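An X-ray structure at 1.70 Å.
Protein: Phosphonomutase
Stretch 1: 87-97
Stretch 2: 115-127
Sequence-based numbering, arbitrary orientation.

Stretch 1 87-97: LPVTVDLESGY
Stretch 2 115-127: GAIGCNLEDSFPS

Two parallel strands, 89-92 and one ending at Glu122, run side by side with their N-to-C directions 21° apart, and the loop after the first strand carries the pairing onward. Val91 lies beside Cys119 (CA to CA 4.6 Å) and Asp92 beside Asn120 (CA to CA 4.7 Å). The ladder alternates as a parallel one should: Ile117 N donates to Val89 O at 2.9 Å, Val91 N to Gly118 O at 3.0 Å, Asn120 N to Val91 O at 3.0 Å, and Leu93 N to Asn120 O at 3.0 Å.

Ser95 covers the most surface, and a turn brings it into place. Leu93 to Gly96 form a type II' turn, with Glu94 at phi/psi 54/-130, Ser95 at -82/-2, and Gly96 N donating to Leu93 O at 2.8 Å. Asp92 (chi1 t) helps to fix the turn, its OD1 accepting from Glu94 N at 2.9 Å. The detour shifts the register by one residue, so that Ser95, rather than Glu94, faces Glu122 (CA to CA 4.6 Å). Glu122 N donates to Glu94 O at 2.8 Å, and Ser95 CA makes a CA-H...O contact with Glu122 O at 3.5 Å. Ser95, chi1 p, packs its CB 3.3 Å from Ser124 O and its OG 3.5 Å from Pro126 CD. Water 6 donates to both Ser95 O and Glu122 O. Gly96, at 109/8, has no room for a CB, which would clash with Leu121 CD1; that methyl lies 3.6 Å from Gly96 CA.

Asn120 comes next in covered area. Its backbone serves both sides of the Asp92 pair, while its side chain (chi1 m, chi2 21°) shares a sheet face with Thr90 and Asp92; its CB is 4.0 Å from Asp92 OD1. Water 3 donates to Asn120 OD1 at 2.7 Å and also bonds Thr90 OG1 at 2.7 Å. Thr90 is t, and its OG1 sits 3.1 Å from Gly118 C over an extended glycine backbone (-174/178).

Ile117, p at both chi1 and chi2, closes the N-terminal end. Its CB points sideways, but the side chain reaches back to Pro88, CG1 to CB 3.8 Å. On the face of Val91 (p) and Cys119 (p), contacts are apolar: Val91 CG1 meets Ala116 CB at 3.8 Å, and Leu93 CD1 (m, t) meets Cys119 CB at 3.6 Å. Backbone hydrogen bonds set the register, first along the strands and then, one residue out of step, past the turn; waters link polar atoms of backbone and side chain, and apolar side chains meet directly on the face of Val91 and Cys119.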

# COMPACT_ATOMS: atom_id res chain seq x y z
N LEU A 87 1.36 13.91 12.78
CA LEU A 87 0.48 14.87 12.11
C LEU A 87 -0.99 14.62 12.40
O LEU A 87 -1.41 13.47 12.67
CB LEU A 87 0.67 14.88 10.60
CG LEU A 87 2.08 15.24 10.02
CD1 LEU A 87 2.11 15.15 8.53
CD2 LEU A 87 2.42 16.68 10.48
N PRO A 88 -1.80 15.67 12.36
CA PRO A 88 -3.25 15.46 12.37
C PRO A 88 -3.71 14.67 11.14
O PRO A 88 -3.23 14.95 10.04
CB PRO A 88 -3.83 16.89 12.29
CG PRO A 88 -2.67 17.79 12.55
CD PRO A 88 -1.47 17.07 12.09
N VAL A 89 -4.63 13.73 11.38
CA VAL A 89 -5.12 12.84 10.32
C VAL A 89 -6.63 13.01 10.22
O VAL A 89 -7.33 12.83 11.24
CB VAL A 89 -4.80 11.35 10.59
CG1 VAL A 89 -5.43 10.45 9.52
CG2 VAL A 89 -3.30 11.17 10.66
N THR A 90 -7.12 13.24 9.00
CA THR A 90 -8.55 13.24 8.71
C THR A 90 -8.89 12.03 7.88
O THR A 90 -8.05 11.59 7.03
CB THR A 90 -8.98 14.55 8.03
OG1 THR A 90 -10.41 14.59 7.91
CG2 THR A 90 -8.26 14.79 6.73
N VAL A 91 -10.10 11.49 8.08
CA VAL A 91 -10.48 10.24 7.44
C VAL A 91 -11.68 10.40 6.53
O VAL A 91 -12.71 10.95 6.93
CB VAL A 91 -10.70 9.12 8.48
CG1 VAL A 91 -11.82 9.44 9.45
CG2 VAL A 91 -11.08 7.82 7.79
N ASP A 92 -11.60 9.83 5.33
CA ASP A 92 -12.73 9.77 4.43
C ASP A 92 -13.66 8.66 4.86
O ASP A 92 -13.32 7.47 4.77
CB ASP A 92 -12.24 9.55 3.00
CG ASP A 92 -13.36 9.51 1.96
OD1 ASP A 92 -14.54 9.69 2.28
OD2 ASP A 92 -12.96 9.33 0.76
N LEU A 93 -14.81 9.03 5.38
CA LEU A 93 -15.84 8.03 5.80
C LEU A 93 -16.94 7.80 4.78
O LEU A 93 -17.98 7.20 5.11
CB LEU A 93 -16.45 8.46 7.12
CG LEU A 93 -15.40 8.54 8.24
CD1 LEU A 93 -16.04 9.07 9.49
CD2 LEU A 93 -14.72 7.20 8.52
N GLU A 94 -16.76 8.30 3.56
CA GLU A 94 -17.73 8.14 2.49
C GLU A 94 -19.09 8.65 2.98
O GLU A 94 -19.13 9.75 3.52
CB GLU A 94 -17.74 6.70 1.98
CG GLU A 94 -16.40 6.39 1.32
CD GLU A 94 -16.40 5.01 0.66
OE1 GLU A 94 -17.02 4.93 -0.41
OE2 GLU A 94 -15.83 4.05 1.25
N SER A 95 -20.18 7.87 2.84
CA SER A 95 -21.51 8.32 3.31
C SER A 95 -21.72 8.09 4.81
O SER A 95 -22.77 8.46 5.33
CB SER A 95 -22.63 7.62 2.48
OG SER A 95 -22.69 6.28 2.83
N GLY A 96 -20.74 7.49 5.51
CA GLY A 96 -20.77 7.35 6.93
C GLY A 96 -20.99 5.94 7.45
O GLY A 96 -21.14 5.80 8.64
N TYR A 97 -20.98 4.94 6.58
CA TYR A 97 -21.10 3.52 6.99
C TYR A 97 -22.24 3.34 7.96
O TYR A 97 -22.06 2.84 9.10
CB TYR A 97 -19.80 3.02 7.64
CG TYR A 97 -18.63 2.85 6.76
CD1 TYR A 97 -17.81 3.94 6.46
CD2 TYR A 97 -18.30 1.58 6.23
CE1 TYR A 97 -16.71 3.80 5.69
CE2 TYR A 97 -17.17 1.44 5.41
CZ TYR A 97 -16.40 2.58 5.16
OH TYR A 97 -15.25 2.57 4.40
N GLY A 115 -8.31 7.61 16.35
CA GLY A 115 -7.39 8.72 16.47
C GLY A 115 -7.47 9.76 15.38
O GLY A 115 -6.59 10.66 15.31
N ALA A 116 -8.48 9.64 14.52
CA ALA A 116 -8.75 10.73 13.54
C ALA A 116 -9.23 11.98 14.24
O ALA A 116 -9.95 11.89 15.25
CB ALA A 116 -9.76 10.33 12.49
N ILE A 117 -8.93 13.16 13.66
CA ILE A 117 -9.41 14.45 14.19
C ILE A 117 -10.36 15.18 13.23
O ILE A 117 -10.72 16.33 13.44
CB ILE A 117 -8.23 15.33 14.65
CG1 ILE A 117 -7.15 15.50 13.59
CG2 ILE A 117 -7.61 14.66 15.87
CD1 ILE A 117 -7.61 16.10 12.28
N GLY A 118 -10.77 14.48 12.19
CA GLY A 118 -11.83 14.97 11.33
C GLY A 118 -12.21 13.94 10.31
O GLY A 118 -11.61 12.82 10.28
N CYS A 119 -13.20 14.26 9.48
CA CYS A 119 -13.67 13.36 8.46
C CYS A 119 -14.19 14.08 7.24
O CYS A 119 -14.46 15.30 7.27
CB CYS A 119 -14.75 12.39 8.97
SG CYS A 119 -16.30 13.22 9.36
N ASN A 120 -14.31 13.33 6.15
CA ASN A 120 -15.22 13.71 5.07
C ASN A 120 -16.46 12.83 5.17
O ASN A 120 -16.34 11.58 5.35
CB ASN A 120 -14.66 13.47 3.69
CG ASN A 120 -13.70 14.58 3.24
OD1 ASN A 120 -13.15 15.31 4.06
ND2 ASN A 120 -13.52 14.68 1.93
N LEU A 121 -17.62 13.48 5.08
CA LEU A 121 -18.92 12.76 5.16
C LEU A 121 -19.74 13.25 3.98
O LEU A 121 -19.98 14.45 3.86
CB LEU A 121 -19.64 13.07 6.48
CG LEU A 121 -20.98 12.41 6.77
CD1 LEU A 121 -20.82 10.90 6.79
CD2 LEU A 121 -21.47 12.92 8.11
N GLU A 122 -20.15 12.33 3.13
CA GLU A 122 -20.73 12.60 1.83
C GLU A 122 -22.24 12.38 1.82
O GLU A 122 -22.77 11.45 2.48
CB GLU A 122 -20.04 11.62 0.86
CG GLU A 122 -20.29 11.80 -0.59
CD GLU A 122 -19.42 10.82 -1.41
OE1 GLU A 122 -18.48 10.24 -0.80
OE2 GLU A 122 -19.61 10.73 -2.65
N ASP A 123 -22.93 13.15 0.97
CA ASP A 123 -24.39 13.22 0.97
C ASP A 123 -25.07 12.37 -0.11
O ASP A 123 -26.19 12.65 -0.49
CB ASP A 123 -24.83 14.69 0.92
CG ASP A 123 -24.51 15.40 -0.37
OD1 ASP A 123 -23.84 14.83 -1.27
OD2 ASP A 123 -24.89 16.58 -0.46
N SER A 124 -24.40 11.33 -0.57
CA SER A 124 -24.95 10.46 -1.58
C SER A 124 -25.22 9.08 -0.99
O SER A 124 -24.66 8.67 0.04
CB SER A 124 -24.01 10.37 -2.77
OG SER A 124 -22.77 9.85 -2.35
N PHE A 125 -26.18 8.42 -1.63
CA PHE A 125 -26.47 7.00 -1.32
C PHE A 125 -25.44 6.10 -1.97
O PHE A 125 -25.17 6.22 -3.16
CB PHE A 125 -27.83 6.58 -1.85
CG PHE A 125 -28.99 7.15 -1.12
CD1 PHE A 125 -29.37 6.64 0.12
CD2 PHE A 125 -29.75 8.16 -1.70
CE1 PHE A 125 -30.45 7.19 0.77
CE2 PHE A 125 -30.84 8.70 -1.05
CZ PHE A 125 -31.18 8.21 0.20
N PRO A 126 -24.85 5.21 -1.18
CA PRO A 126 -23.99 4.24 -1.85
C PRO A 126 -24.78 3.27 -2.76
O PRO A 126 -24.22 2.81 -3.73
CB PRO A 126 -23.27 3.53 -0.68
CG PRO A 126 -24.10 3.78 0.52
CD PRO A 126 -24.84 5.07 0.28
N SER A 127 -26.09 3.04 -2.50
CA SER A 127 -26.92 2.16 -3.37
C SER A 127 -27.14 2.65 -4.83
O SER A 127 -27.12 1.84 -5.77
CB SER A 127 -28.30 1.85 -2.73
OG SER A 127 -29.26 2.90 -2.90
O HOH W 1 -4.73 12.33 14.00
O HOH W 2 -11.89 16.83 7.45
O HOH W 3 -11.24 13.88 5.41
O HOH W 4 -16.67 11.38 1.58
O HOH W 5 -18.00 6.94 -1.74
O HOH W 6 -24.37 11.21 4.94